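Local coordinates for type II restriction enzyme SfiI (PDB 2EZV), which recognises the double-stranded DNA sequence 5'-GGCCN(5)GGCC-3' as a tetramer and cleaves it endonucleolytically, leaving terminal 5'-phosphates, at residues L8-L13 with A189-R194; K18-T23 with R82-P87; V96-A101 with A154-I159. All blocks are in the same frame, centred on the assembly; numbering follows the deposited sequence.

Contact 1. Residues L8-L13 with A189-R194; sequences LSLDEL and ARLKQR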
loop_
_atom_site.group_PDB
_atom_site.type_symbol
_atom_site.label_atom_id
_atom_site.label_comp_id
_atom_site.label_asym_id
_atom_site.label_seq_id
_atom_site.Cartn_x
_atom_site.Cartn_y
_atom_site.Cartn_z
ATOM N N LEU D 8 -8.676 29.773 2.113
ATOM C CA LEU D 8 -7.263 30.026 1.852
ATOM C C LEU D 8 -7.176 31.251 0.966
ATOM O O LEU D 8 -8.079 31.512 0.171
ATOM C CB LEU D 8 -6.603 28.854 1.114
ATOM C CG LEU D 8 -6.401 27.525 1.840
ATOM C CD1 LEU D 8 -5.545 26.605 0.971
ATOM C CD2 LEU D 8 -5.721 27.770 3.170
ATOM N N SER D 9 -6.097 32.007 1.100
ATOM C CA SER D 9 -5.914 33.173 0.256
ATOM C C SER D 9 -5.436 32.626 -1.090
ATOM O O SER D 9 -5.007 31.474 -1.182
ATOM C CB SER D 9 -4.845 34.085 0.848
ATOM O OG SER D 9 -3.595 33.421 0.870
ATOM N N LEU D 10 -5.512 33.441 -2.133
ATOM C CA LEU D 10 -5.064 33.011 -3.449
ATOM C C LEU D 10 -3.607 32.538 -3.408
ATOM O O LEU D 10 -3.263 31.500 -3.968
ATOM C CB LEU D 10 -5.219 34.155 -4.458
ATOM C CG LEU D 10 -6.521 34.220 -5.263
ATOM C CD1 LEU D 10 -7.709 33.982 -4.361
ATOM C CD2 LEU D 10 -6.614 35.571 -5.968
ATOM N N ASP D 11 -2.750 33.295 -2.739
ATOM C CA ASP D 11 -1.344 32.915 -2.663
ATOM C C ASP D 11 -1.147 31.533 -2.057
ATOM O O ASP D 11 -0.385 30.716 -2.585
ATOM C CB ASP D 11 -0.550 33.943 -1.856
ATOM C CG ASP D 11 -0.099 35.110 -2.696
ATOM O OD1 ASP D 11 -0.339 35.083 -3.923
ATOM O OD2 ASP D 11 0.501 36.050 -2.135
ATOM N N GLU D 12 -1.836 31.277 -0.953
ATOM C CA GLU D 12 -1.730 29.993 -0.273
ATOM C C GLU D 12 -2.256 28.884 -1.170
ATOM O O GLU D 12 -1.715 27.777 -1.178
ATOM C CB GLU D 12 -2.500 30.040 1.049
ATOM C CG GLU D 12 -2.065 31.211 1.922
ATOM C CD GLU D 12 -2.950 31.426 3.133
ATOM O OE1 GLU D 12 -4.185 31.250 3.030
ATOM O OE2 GLU D 12 -2.407 31.792 4.189
ATOM N N LEU D 13 -3.303 29.189 -1.934
ATOM C CA LEU D 13 -3.884 28.219 -2.857
ATOM C C LEU D 13 -2.863 27.822 -3.920
ATOM O O LEU D 13 -2.693 26.644 -4.212
ATOM C CB LEU D 13 -5.133 28.791 -3.531
ATOM C CG LEU D 13 -5.783 27.877 -4.571
ATOM C CD1 LEU D 13 -6.059 26.524 -3.940
ATOM C CD2 LEU D 13 -7.070 28.494 -5.092
ATOM N N ALA D 189 -9.836 27.295 -10.593
ATOM C CA ALA D 189 -10.818 28.286 -11.007
ATOM C C ALA D 189 -10.707 29.588 -10.202
ATOM O O ALA D 189 -10.754 30.675 -10.771
ATOM C CB ALA D 189 -12.225 27.701 -10.871
ATOM N N ARG D 190 -10.557 29.473 -8.884
ATOM C CA ARG D 190 -10.452 30.644 -8.010
ATOM C C ARG D 190 -9.382 31.638 -8.437
ATOM O O ARG D 190 -9.394 32.790 -7.992
ATOM C CB ARG D 190 -10.139 30.232 -6.572
ATOM C CG ARG D 190 -11.321 29.792 -5.733
ATOM C CD ARG D 190 -10.861 29.648 -4.287
ATOM N NE ARG D 190 -10.444 30.935 -3.751
ATOM C CZ ARG D 190 -9.741 31.102 -2.636
ATOM N NH1 ARG D 190 -9.357 30.056 -1.920
ATOM N NH2 ARG D 190 -9.427 32.325 -2.230
ATOM N N LEU D 191 -8.465 31.186 -9.289
ATOM C CA LEU D 191 -7.357 32.008 -9.756
ATOM C C LEU D 191 -7.565 32.639 -11.133
ATOM O O LEU D 191 -6.616 33.147 -11.734
ATOM C CB LEU D 191 -6.078 31.163 -9.775
ATOM C CG LEU D 191 -5.660 30.597 -8.416
ATOM C CD1 LEU D 191 -4.595 29.526 -8.592
ATOM C CD2 LEU D 191 -5.157 31.733 -7.541
ATOM N N LYS D 192 -8.799 32.621 -11.627
ATOM C CA LYS D 192 -9.088 33.187 -12.940
ATOM C C LYS D 192 -8.638 34.637 -13.101
ATOM O O LYS D 192 -7.939 34.964 -14.057
ATOM C CB LYS D 192 -10.584 33.072 -13.263
ATOM C CG LYS D 192 -10.934 33.674 -14.608
ATOM C CD LYS D 192 -12.303 33.240 -15.095
ATOM C CE LYS D 192 -12.624 33.924 -16.414
ATOM N NZ LYS D 192 -11.507 33.800 -17.403
ATOM N N GLN D 193 -9.034 35.502 -12.170
ATOM C CA GLN D 193 -8.663 36.912 -12.243
ATOM C C GLN D 193 -7.152 37.102 -12.426
ATOM O O GLN D 193 -6.715 38.032 -13.113
ATOM C CB GLN D 193 -9.141 37.642 -10.987
ATOM N N ARG D 194 -6.361 36.218 -11.818
ATOM C CA ARG D 194 -4.907 36.292 -11.915
ATOM C C ARG D 194 -4.314 35.780 -13.229
ATOM O O ARG D 194 -3.353 36.352 -13.732
ATOM C CB ARG D 194 -4.247 35.517 -10.764
ATOM C CG ARG D 194 -4.334 36.173 -9.402
ATOM C CD ARG D 194 -3.442 35.443 -8.399
ATOM N NE ARG D 194 -3.448 36.092 -7.094
ATOM C CZ ARG D 194 -2.762 35.668 -6.040
ATOM N NH1 ARG D 194 -2.004 34.583 -6.127
ATOM N NH2 ARG D 194 -2.833 36.331 -4.897
HETATM O O HOH W 1 -2.946 36.046 -2.132
#
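Leu10 and Leu191 mark the place where the two backbones come closest, their CA atoms 6.8 Å apart, and each sits at the start of a helix. Ser9 is the N-cap of helix 10-41, while Leu191 is the N-cap of the short helix 192-195. Leu13 N donates to Ser9 O in the opening turn of the long helix. Arg190 reaches across to the residue just before the first cap: its NH1 and NH2 both grip Leu8 O end-on, each at 2.9 Å. The oxygen lies in the guanidinium plane, NH2 meeting it nearly along the C=O axis and NH1 from above the carbonyl plane. A bend at chi3 (64°) turns NE back to the side of CB instead of anti to it, and Leu13 CD2 packs on Arg190 CB and CD. The contact joins the start of N-terminal helix 10-41 to the connection that leads from strand 176-186 of the mixed sheet into helix 192-195. Ser9 and Glu12 form a capping box at the long helix's start: Ser9 N donates almost straight to Glu12 OE1 at 2.8 Å (177°); the return bond from Glu12 N to Ser9 OG is weak and doubtful, as OG is less surely placed. Four residues on from Arg190, Arg194 stretches out, extended from CG to NE, and lays one guanidinium face over Leu10 CB. Its NH1 and NH2 share Asp11 OD1 in a salt bridge, NH1 at 2.8 Å, with the carboxylate and guanidinium planes 62° apart. Arg194 NH1 also pairs with Glu14, a second acidic partner for this guanidinium. A water accepts from Asp11 N and, weakly, from Arg194 NH2. Between the two arginines Leu10 slides past Leu191 in the opposite direction, Leu10 CG lying 3.6 Å from Leu191 CD2.

Contact 2. Residues K18-T23 with R82-P87; sequences KQTLRT and RVRWLP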
loop_
_atom_site.group_PDB
_atom_site.type_symbol
_atom_site.label_atom_id
_atom_site.label_comp_id
_atom_site.label_asym_id
_atom_site.label_seq_id
_atom_site.Cartn_x
_atom_site.Cartn_y
_atom_site.Cartn_z
ATOM N N LYS D 18 1.609 24.228 -6.033
ATOM C CA LYS D 18 3.045 24.136 -6.235
ATOM C C LYS D 18 3.650 22.910 -5.551
ATOM O O LYS D 18 4.444 22.200 -6.159
ATOM C CB LYS D 18 3.734 25.400 -5.721
ATOM C CG LYS D 18 5.171 25.554 -6.186
ATOM C CD LYS D 18 5.763 26.811 -5.587
ATOM C CE LYS D 18 7.140 27.112 -6.134
ATOM N NZ LYS D 18 7.735 28.321 -5.479
ATOM N N GLN D 19 3.279 22.649 -4.297
ATOM C CA GLN D 19 3.845 21.484 -3.620
ATOM C C GLN D 19 3.263 20.192 -4.189
ATOM O O GLN D 19 3.899 19.142 -4.147
ATOM C CB GLN D 19 3.661 21.562 -2.090
ATOM C CG GLN D 19 2.268 21.295 -1.539
ATOM C CD GLN D 19 2.245 21.308 -0.009
ATOM O OE1 GLN D 19 2.566 22.314 0.613
ATOM N NE2 GLN D 19 1.862 20.190 0.594
ATOM N N THR D 20 2.057 20.271 -4.739
ATOM C CA THR D 20 1.443 19.097 -5.358
ATOM C C THR D 20 2.288 18.786 -6.597
ATOM O O THR D 20 2.704 17.651 -6.818
ATOM C CB THR D 20 0.001 19.381 -5.798
ATOM O OG1 THR D 20 -0.820 19.561 -4.641
ATOM C CG2 THR D 20 -0.550 18.236 -6.641
ATOM N N LEU D 21 2.572 19.823 -7.376
ATOM C CA LEU D 21 3.360 19.672 -8.587
ATOM C C LEU D 21 4.767 19.164 -8.276
ATOM O O LEU D 21 5.247 18.218 -8.912
ATOM C CB LEU D 21 3.422 21.009 -9.322
ATOM C CG LEU D 21 3.914 21.072 -10.773
ATOM C CD1 LEU D 21 5.276 21.699 -10.808
ATOM C CD2 LEU D 21 3.933 19.700 -11.400
ATOM N N ARG D 22 5.418 19.784 -7.293
ATOM C CA ARG D 22 6.772 19.396 -6.910
ATOM C C ARG D 22 6.875 17.909 -6.586
ATOM O O ARG D 22 7.799 17.234 -7.036
ATOM C CB ARG D 22 7.247 20.211 -5.699
ATOM C CG ARG D 22 8.694 19.936 -5.333
ATOM C CD ARG D 22 9.619 20.283 -6.504
ATOM N NE ARG D 22 11.014 19.918 -6.259
ATOM C CZ ARG D 22 11.476 18.671 -6.266
ATOM N NH1 ARG D 22 10.652 17.656 -6.507
ATOM N NH2 ARG D 22 12.768 18.434 -6.045
ATOM N N THR D 23 5.925 17.411 -5.799
ATOM C CA THR D 23 5.887 16.000 -5.411
ATOM C C THR D 23 5.827 15.112 -6.654
ATOM O O THR D 23 6.556 14.121 -6.775
ATOM C CB THR D 23 4.649 15.715 -4.536
ATOM O OG1 THR D 23 4.663 16.585 -3.399
ATOM C CG2 THR D 23 4.636 14.281 -4.061
ATOM N N ARG D 82 -7.275 10.662 -7.434
ATOM C CA ARG D 82 -7.280 10.157 -6.073
ATOM C C ARG D 82 -7.768 11.249 -5.137
ATOM O O ARG D 82 -7.318 12.389 -5.227
ATOM C CB ARG D 82 -5.867 9.724 -5.635
ATOM C CG ARG D 82 -5.304 8.467 -6.313
ATOM C CD ARG D 82 -6.143 7.206 -6.043
ATOM N NE ARG D 82 -5.529 6.028 -6.664
ATOM C CZ ARG D 82 -6.038 4.796 -6.641
ATOM N NH1 ARG D 82 -7.193 4.547 -6.023
ATOM N NH2 ARG D 82 -5.385 3.807 -7.243
ATOM N N VAL D 83 -8.708 10.903 -4.262
ATOM C CA VAL D 83 -9.220 11.843 -3.265
ATOM C C VAL D 83 -8.325 11.544 -2.058
ATOM O O VAL D 83 -8.245 10.394 -1.622
ATOM C CB VAL D 83 -10.694 11.543 -2.900
ATOM C CG1 VAL D 83 -11.214 12.594 -1.905
ATOM C CG2 VAL D 83 -11.551 11.511 -4.170
ATOM N N ARG D 84 -7.658 12.564 -1.523
ATOM C CA ARG D 84 -6.721 12.353 -0.427
ATOM C C ARG D 84 -6.563 13.591 0.454
ATOM O O ARG D 84 -7.094 14.648 0.146
ATOM C CB ARG D 84 -5.353 12.025 -1.026
ATOM C CG ARG D 84 -4.805 13.224 -1.818
ATOM C CD ARG D 84 -3.539 12.971 -2.609
ATOM N NE ARG D 84 -2.991 14.255 -3.048
ATOM C CZ ARG D 84 -1.868 14.418 -3.747
ATOM N NH1 ARG D 84 -1.148 13.373 -4.121
ATOM N NH2 ARG D 84 -1.440 15.643 -4.034
ATOM N N TRP D 85 -5.825 13.442 1.551
ATOM C CA TRP D 85 -5.537 14.553 2.456
ATOM C C TRP D 85 -4.132 15.025 2.096
ATOM O O TRP D 85 -3.207 14.218 1.982
ATOM C CB TRP D 85 -5.517 14.109 3.924
ATOM C CG TRP D 85 -6.838 13.759 4.521
ATOM C CD1 TRP D 85 -7.301 12.513 4.803
ATOM C CD2 TRP D 85 -7.827 14.676 5.008
ATOM N NE1 TRP D 85 -8.514 12.590 5.449
ATOM C CE2 TRP D 85 -8.859 13.906 5.589
ATOM C CE3 TRP D 85 -7.936 16.076 5.018
ATOM C CZ2 TRP D 85 -9.990 14.487 6.179
ATOM C CZ3 TRP D 85 -9.063 16.655 5.607
ATOM C CH2 TRP D 85 -10.073 15.857 6.179
ATOM N N LEU D 86 -3.969 16.325 1.910
ATOM C CA LEU D 86 -2.665 16.855 1.584
ATOM C C LEU D 86 -2.138 17.654 2.773
ATOM O O LEU D 86 -2.623 18.747 3.065
ATOM C CB LEU D 86 -2.753 17.757 0.351
ATOM C CG LEU D 86 -1.441 18.396 -0.126
ATOM C CD1 LEU D 86 -0.487 17.293 -0.578
ATOM C CD2 LEU D 86 -1.714 19.380 -1.270
ATOM N N PRO D 87 -1.148 17.111 3.489
ATOM C CA PRO D 87 -0.627 17.870 4.630
ATOM C C PRO D 87 0.134 19.110 4.173
ATOM O O PRO D 87 0.841 19.076 3.168
ATOM C CB PRO D 87 0.270 16.859 5.343
ATOM C CG PRO D 87 0.707 15.948 4.259
ATOM C CD PRO D 87 -0.534 15.774 3.407
#
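In Gln19, chi1 of 75° sets CG between the backbone N and the carbonyl carbon; the chain is extended beyond CG, and its amide ends beside Leu86 and Pro87. Leu86 answers with CG anti to its backbone N, and the two side chains meet tip to tip. Gln19 NE2 lies 3.8 Å from Leu86 CG and donates to Pro87 O at 3.0 Å. That bond is bent, 140° at the hydrogen; the acceptor stays close to the amide plane, while the donor is somewhat tilted from the carbonyl plane. It is the one hydrogen bond between the two segments, and it ties the helix to the residue directly after the end of strand 80-86.

The elements joined here are the N-terminal helix 10-41 and the strand that pairs antiparallel with 93-104 in the central mixed sheet of this PDDEXK-clan nuclease. The helix segment crosses the strand segment at 108°, their axes 11.7 Å apart at closest approach, so the helix side reaches across with side chains alone, meeting side chains and the carbonyl of Pro87. Thr20, one residue along from Gln19, sets its OG1 3.5 Å from Leu86 CD2 and its CG2 3.8 Å from Arg84 NH2, crossing both side chains at a slant. The hydroxyl is hydrogen-bonded to Val16 O and to Gln95 NE2. Arg84 runs extended from CG to NE, its NH2 ending near Thr20; NH1 forms a salt bridge with Glu66, whose carboxylate probably offsets its charge, and NH2 bonds to Gln95 OE1, so the buried guanidinium has polar partners. Pro87 also packs against Thr23 of the second subunit, and Gln19 against Pro89 of that subunit, which places this corner at a subunit interface of the tetramer.

Contact 3. Residues V96-A101 with A154-I159; sequences VLLVDA and AVTTSI. With CA (calcium ion), chain F.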
loop_
_atom_site.group_PDB
_atom_site.type_symbol
_atom_site.label_atom_id
_atom_site.label_comp_id
_atom_site.label_asym_id
_atom_site.label_seq_id
_atom_site.Cartn_x
_atom_site.Cartn_y
_atom_site.Cartn_z
ATOM N N VAL D 96 -8.638 16.463 -4.364
ATOM C CA VAL D 96 -8.930 15.533 -5.447
ATOM C C VAL D 96 -7.812 15.755 -6.464
ATOM O O VAL D 96 -7.841 16.723 -7.222
ATOM C CB VAL D 96 -10.280 15.837 -6.126
ATOM C CG1 VAL D 96 -10.496 14.874 -7.278
ATOM C CG2 VAL D 96 -11.422 15.707 -5.134
ATOM N N LEU D 97 -6.806 14.888 -6.467
ATOM C CA LEU D 97 -5.707 15.049 -7.421
ATOM C C LEU D 97 -6.149 14.552 -8.782
ATOM O O LEU D 97 -6.592 13.410 -8.915
ATOM C CB LEU D 97 -4.456 14.272 -6.981
ATOM C CG LEU D 97 -3.300 14.276 -8.000
ATOM C CD1 LEU D 97 -2.974 15.711 -8.403
ATOM C CD2 LEU D 97 -2.062 13.614 -7.407
ATOM N N LEU D 98 -6.032 15.417 -9.785
ATOM C CA LEU D 98 -6.407 15.088 -11.162
ATOM C C LEU D 98 -5.218 15.307 -12.081
ATOM O O LEU D 98 -4.691 16.416 -12.163
ATOM C CB LEU D 98 -7.550 15.994 -11.638
ATOM C CG LEU D 98 -9.025 15.679 -11.371
ATOM C CD1 LEU D 98 -9.182 14.846 -10.129
ATOM C CD2 LEU D 98 -9.800 16.990 -11.262
ATOM N N VAL D 99 -4.767 14.262 -12.758
ATOM C CA VAL D 99 -3.669 14.457 -13.681
ATOM C C VAL D 99 -3.983 13.726 -14.967
ATOM O O VAL D 99 -4.571 12.644 -14.974
ATOM C CB VAL D 99 -2.283 14.025 -13.087
ATOM C CG1 VAL D 99 -2.444 13.555 -11.665
ATOM C CG2 VAL D 99 -1.626 12.989 -13.960
ATOM N N ASP D 100 -3.604 14.348 -16.068
ATOM C CA ASP D 100 -3.884 13.780 -17.361
ATOM C C ASP D 100 -2.616 13.600 -18.156
ATOM O O ASP D 100 -1.792 14.510 -18.230
ATOM C CB ASP D 100 -4.852 14.686 -18.101
ATOM C CG ASP D 100 -5.612 13.954 -19.166
ATOM O OD1 ASP D 100 -5.272 14.127 -20.361
ATOM O OD2 ASP D 100 -6.540 13.190 -18.792
ATOM N N ALA D 101 -2.466 12.420 -18.747
ATOM C CA ALA D 101 -1.291 12.099 -19.545
ATOM C C ALA D 101 -1.542 12.363 -21.035
ATOM O O ALA D 101 -2.620 12.069 -21.558
ATOM C CB ALA D 101 -0.901 10.638 -19.322
ATOM N N ALA D 154 -13.372 19.004 -1.080
ATOM C CA ALA D 154 -12.037 18.492 -1.366
ATOM C C ALA D 154 -11.568 19.212 -2.625
ATOM O O ALA D 154 -12.086 18.977 -3.723
ATOM C CB ALA D 154 -12.075 16.981 -1.598
ATOM N N VAL D 155 -10.594 20.097 -2.458
ATOM C CA VAL D 155 -10.073 20.872 -3.572
ATOM C C VAL D 155 -9.577 20.062 -4.751
ATOM O O VAL D 155 -8.916 19.033 -4.597
ATOM C CB VAL D 155 -8.903 21.759 -3.152
ATOM C CG1 VAL D 155 -8.981 23.088 -3.904
ATOM C CG2 VAL D 155 -8.906 21.940 -1.650
ATOM N N THR D 156 -9.875 20.577 -5.932
ATOM C CA THR D 156 -9.482 19.975 -7.191
ATOM C C THR D 156 -8.162 20.591 -7.625
ATOM O O THR D 156 -8.019 21.811 -7.632
ATOM C CB THR D 156 -10.575 20.252 -8.272
ATOM O OG1 THR D 156 -11.387 19.084 -8.433
ATOM C CG2 THR D 156 -9.962 20.645 -9.603
ATOM N N THR D 157 -7.194 19.752 -7.967
ATOM C CA THR D 157 -5.900 20.235 -8.433
ATOM C C THR D 157 -5.612 19.558 -9.764
ATOM O O THR D 157 -5.489 18.333 -9.836
ATOM C CB THR D 157 -4.773 19.921 -7.426
ATOM O OG1 THR D 157 -4.998 20.666 -6.227
ATOM C CG2 THR D 157 -3.401 20.313 -7.999
ATOM N N SER D 158 -5.495 20.366 -10.812
ATOM C CA SER D 158 -5.277 19.859 -12.162
ATOM C C SER D 158 -3.836 19.818 -12.629
ATOM O O SER D 158 -3.129 20.831 -12.604
ATOM C CB SER D 158 -6.103 20.679 -13.148
ATOM O OG SER D 158 -7.470 20.657 -12.775
ATOM N N ILE D 159 -3.422 18.645 -13.096
ATOM C CA ILE D 159 -2.060 18.450 -13.568
ATOM C C ILE D 159 -1.959 17.687 -14.892
ATOM O O ILE D 159 -2.722 16.758 -15.148
ATOM C CB ILE D 159 -1.250 17.724 -12.489
ATOM C CG1 ILE D 159 -1.261 18.590 -11.227
ATOM C CG2 ILE D 159 0.192 17.466 -12.968
ATOM C CD1 ILE D 159 -0.787 17.897 -10.001
HETATM CA CA CA F . -5.388 11.824 -21.481
#
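Asp100 OD1 binds the calcium ion at 2.6 Å, and Ala101 O, from the next residue, binds it at 2.8 Å; Asp79 OD2 is a further protein ligand. CG of Asp100 is anti to its backbone N (chi1 -157°), and its carboxylate leads away from strand 151-167 toward the metal. Carboxylates and a main-chain carbonyl around a metal are the familiar pattern of the PDDEXK nuclease active site, here close to the bound DNA.

Behind the metal, the two strands run parallel and hydrogen-bond through alternate residues of 96-101. Val96 N donates to Val155 O at 2.6 Å, nearly straight at 173°, and Val96 O receives Thr157 N. Leu98 repeats the pattern, its N bonding to Thr157 O and its O accepting from Ile159 N at 2.7 Å.

Val96, Leu98 and Thr156 point to one face of the sheet, where Leu98 CD2 rests 3.9 Å from Thr156 OG1 with Thr156 CG2 next to it; Val96 CG2 also meets Ala154 CB. Leu97, Val99, Thr157 and Ile159 occupy the other face, where the methyls Leu97 CD1 and Ile159 CD1 meet at 3.5 Å and Val99 CB lies against Ile159 CB. Helix 10-41 packs on this second face, Thr20 touching Leu97, Thr157 and Ile159, while helix 49-62 lies against Val99 and Ala101. Strand 80-86 flanks 93-104 on its other edge, and strands 141-145 and 176-186 both pair with 151-167.

Overall arrangement
Contact 3 is the buried centre, two neighbouring strands of the sheet leading to the metal; contact 2 is equally buried, and contact 1 is a partly buried joint farther from the chain's centre. Helix 10-41 serves contacts 1 and 2, with its start in the first and a later turn in the second. Contacts 2 and 3 touch: Arg82 O probably accepts from Leu97 N at 2.8 Å, and Thr20 CG2 packs on Ile159 CD1. Chemistry follows place. Arginine bonds to a carbonyl and a carboxylate dominate contact 1, one amide bond and polar side-chain ends laid against aliphatic carbons contact 2, and regular main-chain bonding with metal coordination contact 3.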